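Local coordinates for protein putative mRNA interferase YoeB (Agrobacterium tumefaciens, PDB 6N90) that is probably a ribosome-dependent mRNA endonuclease of the YoeB family, the toxin half of a type II toxin-antitoxin system, at residues P45-W56 / E63-S71. Residues are numbered along the deposited sequence; the frame is centred on the assembly and turned at random.
Sequences PEPLKGDMAGYW and EHRFVYRVS
Arg-69 lies over one face of the Tyr-55 ring, its CD 4.3 Å from the ring centroid in a CH-pi contact, while Met-52 O sits at the ring edge. With CG anti to the backbone N (chi1 177°) and a bend at chi3, the arginine brings its guanidinium over the phenol end, the two planes 26° apart. Tyr-55 OH is 3.1 Å from Arg-69 NH2, but above the guanidinium face and badly angled for a hydrogen bond; NH2 is salt-bridged to Glu-80. On the other side of the sheet, Trp-56 CB rests on a face of the Tyr-68 ring, 3.4 Å from CZ, and the indole carries Pro-47 CA over its centre. The Tyr-68 hydroxyl, beside Pro-45 CB, is hydrogen-bonded to Pro-38 O and Arg-58 NE. Trp-56 and Tyr-68 form an antiparallel hydrogen-bonded pair: Trp-56 N to Tyr-68 O is 2.8 Å and almost straight (178°), and Tyr-68 N to Trp-56 O is 2.9 Å. Val-67 CG1 meets Leu-48 CD1 at 3.8 Å, with Met-52 CE and Tyr-55 CB nearby. Backbone bonds set the register of strands 56-59 and 64-73; the Val-67 cluster and Arg-69 CH-pi contact pack segment 45-56 against the latter, Glu-80 probably balancing the charge.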
loop_
_atom_site.group_PDB
_atom_site.type_symbol
_atom_site.label_atom_id
_atom_site.label_comp_id
_atom_site.label_asym_id
_atom_site.label_seq_id
_atom_site.Cartn_x
_atom_site.Cartn_y
_atom_site.Cartn_z
ATOM N N PRO A 45 -19.380 1.247 -7.051
ATOM C CA PRO A 45 -18.609 2.473 -7.276
ATOM C C PRO A 45 -19.455 3.631 -7.794
ATOM O O PRO A 45 -20.273 3.476 -8.706
ATOM C CB PRO A 45 -17.563 2.051 -8.312
ATOM C CG PRO A 45 -18.090 0.799 -8.917
ATOM C CD PRO A 45 -18.863 0.118 -7.843
ATOM N N GLU A 46 -19.219 4.805 -7.218
ATOM C CA GLU A 46 -19.919 6.023 -7.601
ATOM C C GLU A 46 -18.956 7.206 -7.550
ATOM O O GLU A 46 -18.165 7.325 -6.615
ATOM C CB GLU A 46 -21.112 6.273 -6.676
ATOM C CG GLU A 46 -20.741 6.884 -5.335
ATOM C CD GLU A 46 -21.952 7.163 -4.467
ATOM O OE1 GLU A 46 -22.700 8.115 -4.775
ATOM O OE2 GLU A 46 -22.157 6.431 -3.476
ATOM N N PRO A 47 -19.021 8.086 -8.561
ATOM C CA PRO A 47 -18.154 9.260 -8.637
ATOM C C PRO A 47 -18.549 10.287 -7.574
ATOM O O PRO A 47 -19.736 10.437 -7.296
ATOM C CB PRO A 47 -18.399 9.786 -10.056
ATOM C CG PRO A 47 -19.775 9.354 -10.380
ATOM C CD PRO A 47 -20.035 8.073 -9.631
ATOM N N LEU A 48 -17.573 10.955 -6.969
ATOM C CA LEU A 48 -17.867 12.008 -6.000
ATOM C C LEU A 48 -17.965 13.322 -6.775
ATOM O O LEU A 48 -17.496 13.398 -7.903
ATOM C CB LEU A 48 -16.794 12.080 -4.910
ATOM C CG LEU A 48 -16.426 10.780 -4.192
ATOM C CD1 LEU A 48 -15.455 11.064 -3.054
ATOM C CD2 LEU A 48 -17.667 10.083 -3.668
ATOM N N LYS A 49 -18.581 14.344 -6.192
ATOM C CA LYS A 49 -18.755 15.606 -6.912
ATOM C C LYS A 49 -17.909 16.720 -6.296
ATOM O O LYS A 49 -17.208 16.502 -5.305
ATOM C CB LYS A 49 -20.229 16.014 -6.940
ATOM C CG LYS A 49 -20.636 16.778 -8.201
ATOM N N GLY A 50 -17.965 17.906 -6.901
ATOM C CA GLY A 50 -17.263 19.072 -6.386
ATOM C C GLY A 50 -15.755 18.926 -6.281
ATOM O O GLY A 50 -15.094 18.463 -7.223
ATOM N N ASP A 51 -15.212 19.314 -5.124
ATOM C CA ASP A 51 -13.774 19.257 -4.873
ATOM C C ASP A 51 -13.242 17.819 -4.881
ATOM O O ASP A 51 -12.030 17.603 -4.830
ATOM C CB ASP A 51 -13.434 19.946 -3.540
ATOM C CG ASP A 51 -14.064 19.257 -2.336
ATOM O OD1 ASP A 51 -15.190 18.727 -2.460
ATOM O OD2 ASP A 51 -13.435 19.262 -1.257
ATOM N N MET A 52 -14.154 16.849 -4.965
ATOM C CA MET A 52 -13.792 15.431 -5.014
ATOM C C MET A 52 -14.203 14.747 -6.328
ATOM O O MET A 52 -14.212 13.521 -6.415
ATOM C CB MET A 52 -14.420 14.697 -3.824
ATOM C CG MET A 52 -13.884 15.177 -2.476
ATOM S SD MET A 52 -12.139 14.762 -2.203
ATOM C CE MET A 52 -12.215 12.965 -2.133
ATOM N N ALA A 53 -14.522 15.552 -7.344
ATOM C CA ALA A 53 -14.944 15.078 -8.675
ATOM C C ALA A 53 -14.220 13.834 -9.209
ATOM O O ALA A 53 -14.839 12.770 -9.387
ATOM C CB ALA A 53 -14.801 16.210 -9.679
ATOM N N GLY A 54 -12.920 13.967 -9.463
ATOM C CA GLY A 54 -12.134 12.875 -10.021
ATOM C C GLY A 54 -12.037 11.642 -9.138
ATOM O O GLY A 54 -11.583 10.583 -9.563
ATOM N N TYR A 55 -12.484 11.769 -7.896
ATOM C CA TYR A 55 -12.384 10.657 -6.959
ATOM C C TYR A 55 -13.641 9.794 -7.044
ATOM O O TYR A 55 -14.718 10.272 -7.427
ATOM C CB TYR A 55 -12.145 11.199 -5.548
ATOM C CG TYR A 55 -10.785 11.862 -5.403
ATOM C CD1 TYR A 55 -10.567 13.179 -5.826
ATOM C CD2 TYR A 55 -9.712 11.164 -4.878
ATOM C CE1 TYR A 55 -9.312 13.773 -5.703
ATOM C CE2 TYR A 55 -8.461 11.749 -4.754
ATOM C CZ TYR A 55 -8.266 13.045 -5.159
ATOM O OH TYR A 55 -7.014 13.606 -5.020
ATOM N N TRP A 56 -13.478 8.508 -6.744
ATOM C CA TRP A 56 -14.562 7.546 -6.746
ATOM C C TRP A 56 -14.680 6.914 -5.373
ATOM O O TRP A 56 -13.719 6.921 -4.598
ATOM C CB TRP A 56 -14.326 6.471 -7.798
ATOM C CG TRP A 56 -14.663 6.937 -9.151
ATOM C CD1 TRP A 56 -13.988 7.856 -9.897
ATOM C CD2 TRP A 56 -15.773 6.509 -9.934
ATOM N NE1 TRP A 56 -14.624 8.031 -11.107
ATOM C CE2 TRP A 56 -15.723 7.210 -11.150
ATOM C CE3 TRP A 56 -16.816 5.606 -9.719
ATOM C CZ2 TRP A 56 -16.679 7.028 -12.159
ATOM C CZ3 TRP A 56 -17.765 5.424 -10.719
ATOM C CH2 TRP A 56 -17.685 6.130 -11.921
ATOM N N GLU A 63 -21.283 1.946 6.827
ATOM C CA GLU A 63 -20.668 3.034 7.585
ATOM C C GLU A 63 -19.244 3.380 7.145
ATOM O O GLU A 63 -18.673 4.360 7.625
ATOM C CB GLU A 63 -20.660 2.700 9.080
ATOM C CG GLU A 63 -22.029 2.783 9.762
ATOM C CD GLU A 63 -22.772 4.087 9.484
ATOM O OE1 GLU A 63 -22.128 5.165 9.472
ATOM O OE2 GLU A 63 -24.008 4.035 9.294
ATOM N N HIS A 64 -18.670 2.597 6.234
ATOM C CA HIS A 64 -17.265 2.814 5.882
ATOM C C HIS A 64 -17.051 2.755 4.398
ATOM O O HIS A 64 -17.435 1.769 3.755
ATOM C CB HIS A 64 -16.364 1.780 6.571
ATOM C CG HIS A 64 -16.405 1.861 8.066
ATOM N ND1 HIS A 64 -15.812 2.888 8.763
ATOM C CD2 HIS A 64 -16.986 1.058 8.989
ATOM C CE1 HIS A 64 -16.023 2.713 10.060
ATOM N NE2 HIS A 64 -16.731 1.612 10.222
ATOM N N ARG A 65 -16.404 3.788 3.866
ATOM C CA ARG A 65 -16.234 3.903 2.425
ATOM C C ARG A 65 -14.766 3.888 2.007
ATOM O O ARG A 65 -13.858 4.305 2.757
ATOM C CB ARG A 65 -16.912 5.181 1.907
ATOM C CG ARG A 65 -18.390 5.296 2.284
ATOM C CD ARG A 65 -19.171 4.014 1.969
ATOM N NE ARG A 65 -20.531 4.051 2.514
ATOM C CZ ARG A 65 -21.606 4.336 1.789
ATOM N NH1 ARG A 65 -21.475 4.577 0.491
ATOM N NH2 ARG A 65 -22.809 4.354 2.350
ATOM N N PHE A 66 -14.554 3.363 0.807
ATOM C CA PHE A 66 -13.240 3.237 0.188
ATOM C C PHE A 66 -13.217 4.288 -0.904
ATOM O O PHE A 66 -13.929 4.156 -1.897
ATOM C CB PHE A 66 -13.051 1.790 -0.350
ATOM C CG PHE A 66 -11.787 1.557 -1.169
ATOM C CD1 PHE A 66 -10.580 1.292 -0.555
ATOM C CD2 PHE A 66 -11.841 1.538 -2.561
ATOM C CE1 PHE A 66 -9.436 1.043 -1.298
ATOM C CE2 PHE A 66 -10.688 1.315 -3.321
ATOM C CZ PHE A 66 -9.485 1.064 -2.680
ATOM N N VAL A 67 -12.433 5.344 -0.692
ATOM C CA VAL A 67 -12.340 6.431 -1.661
ATOM C C VAL A 67 -10.974 6.365 -2.352
ATOM O O VAL A 67 -9.930 6.202 -1.711
ATOM C CB VAL A 67 -12.564 7.804 -0.985
ATOM C CG1 VAL A 67 -12.520 8.944 -2.039
ATOM C CG2 VAL A 67 -13.901 7.816 -0.244
ATOM N N TYR A 68 -10.990 6.491 -3.676
ATOM C CA TYR A 68 -9.789 6.260 -4.464
ATOM C C TYR A 68 -9.830 7.038 -5.759
ATOM O O TYR A 68 -10.863 7.603 -6.136
ATOM C CB TYR A 68 -9.648 4.757 -4.782
ATOM C CG TYR A 68 -10.797 4.270 -5.648
ATOM C CD1 TYR A 68 -12.041 3.968 -5.089
ATOM C CD2 TYR A 68 -10.636 4.119 -7.022
ATOM C CE1 TYR A 68 -13.098 3.539 -5.881
ATOM C CE2 TYR A 68 -11.673 3.677 -7.813
ATOM C CZ TYR A 68 -12.904 3.402 -7.242
ATOM O OH TYR A 68 -13.941 2.978 -8.051
ATOM N N ARG A 69 -8.699 7.038 -6.444
ATOM C CA ARG A 69 -8.631 7.572 -7.793
ATOM C C ARG A 69 -7.607 6.779 -8.574
ATOM O O ARG A 69 -6.511 6.547 -8.096
ATOM C CB ARG A 69 -8.257 9.063 -7.762
ATOM C CG ARG A 69 -8.089 9.713 -9.120
ATOM C CD ARG A 69 -7.774 11.208 -8.980
ATOM N NE ARG A 69 -6.549 11.462 -8.215
ATOM C CZ ARG A 69 -6.098 12.679 -7.911
ATOM N NH1 ARG A 69 -6.773 13.745 -8.303
ATOM N NH2 ARG A 69 -4.976 12.837 -7.221
ATOM N N VAL A 70 -7.958 6.358 -9.779
ATOM C CA VAL A 70 -6.986 5.711 -10.642
ATOM C C VAL A 70 -6.429 6.770 -11.568
ATOM O O VAL A 70 -7.190 7.463 -12.244
ATOM C CB VAL A 70 -7.601 4.566 -11.464
ATOM C CG1 VAL A 70 -6.628 4.119 -12.527
ATOM C CG2 VAL A 70 -7.958 3.396 -10.554
ATOM N N SER A 71 -5.111 6.913 -11.574
ATOM C CA SER A 71 -4.458 7.915 -12.422
ATOM C C SER A 71 -3.437 7.260 -13.328
ATOM O O SER A 71 -3.040 6.122 -13.101
ATOM C CB SER A 71 -3.765 8.995 -11.582
ATOM O OG SER A 71 -4.687 9.684 -10.761
#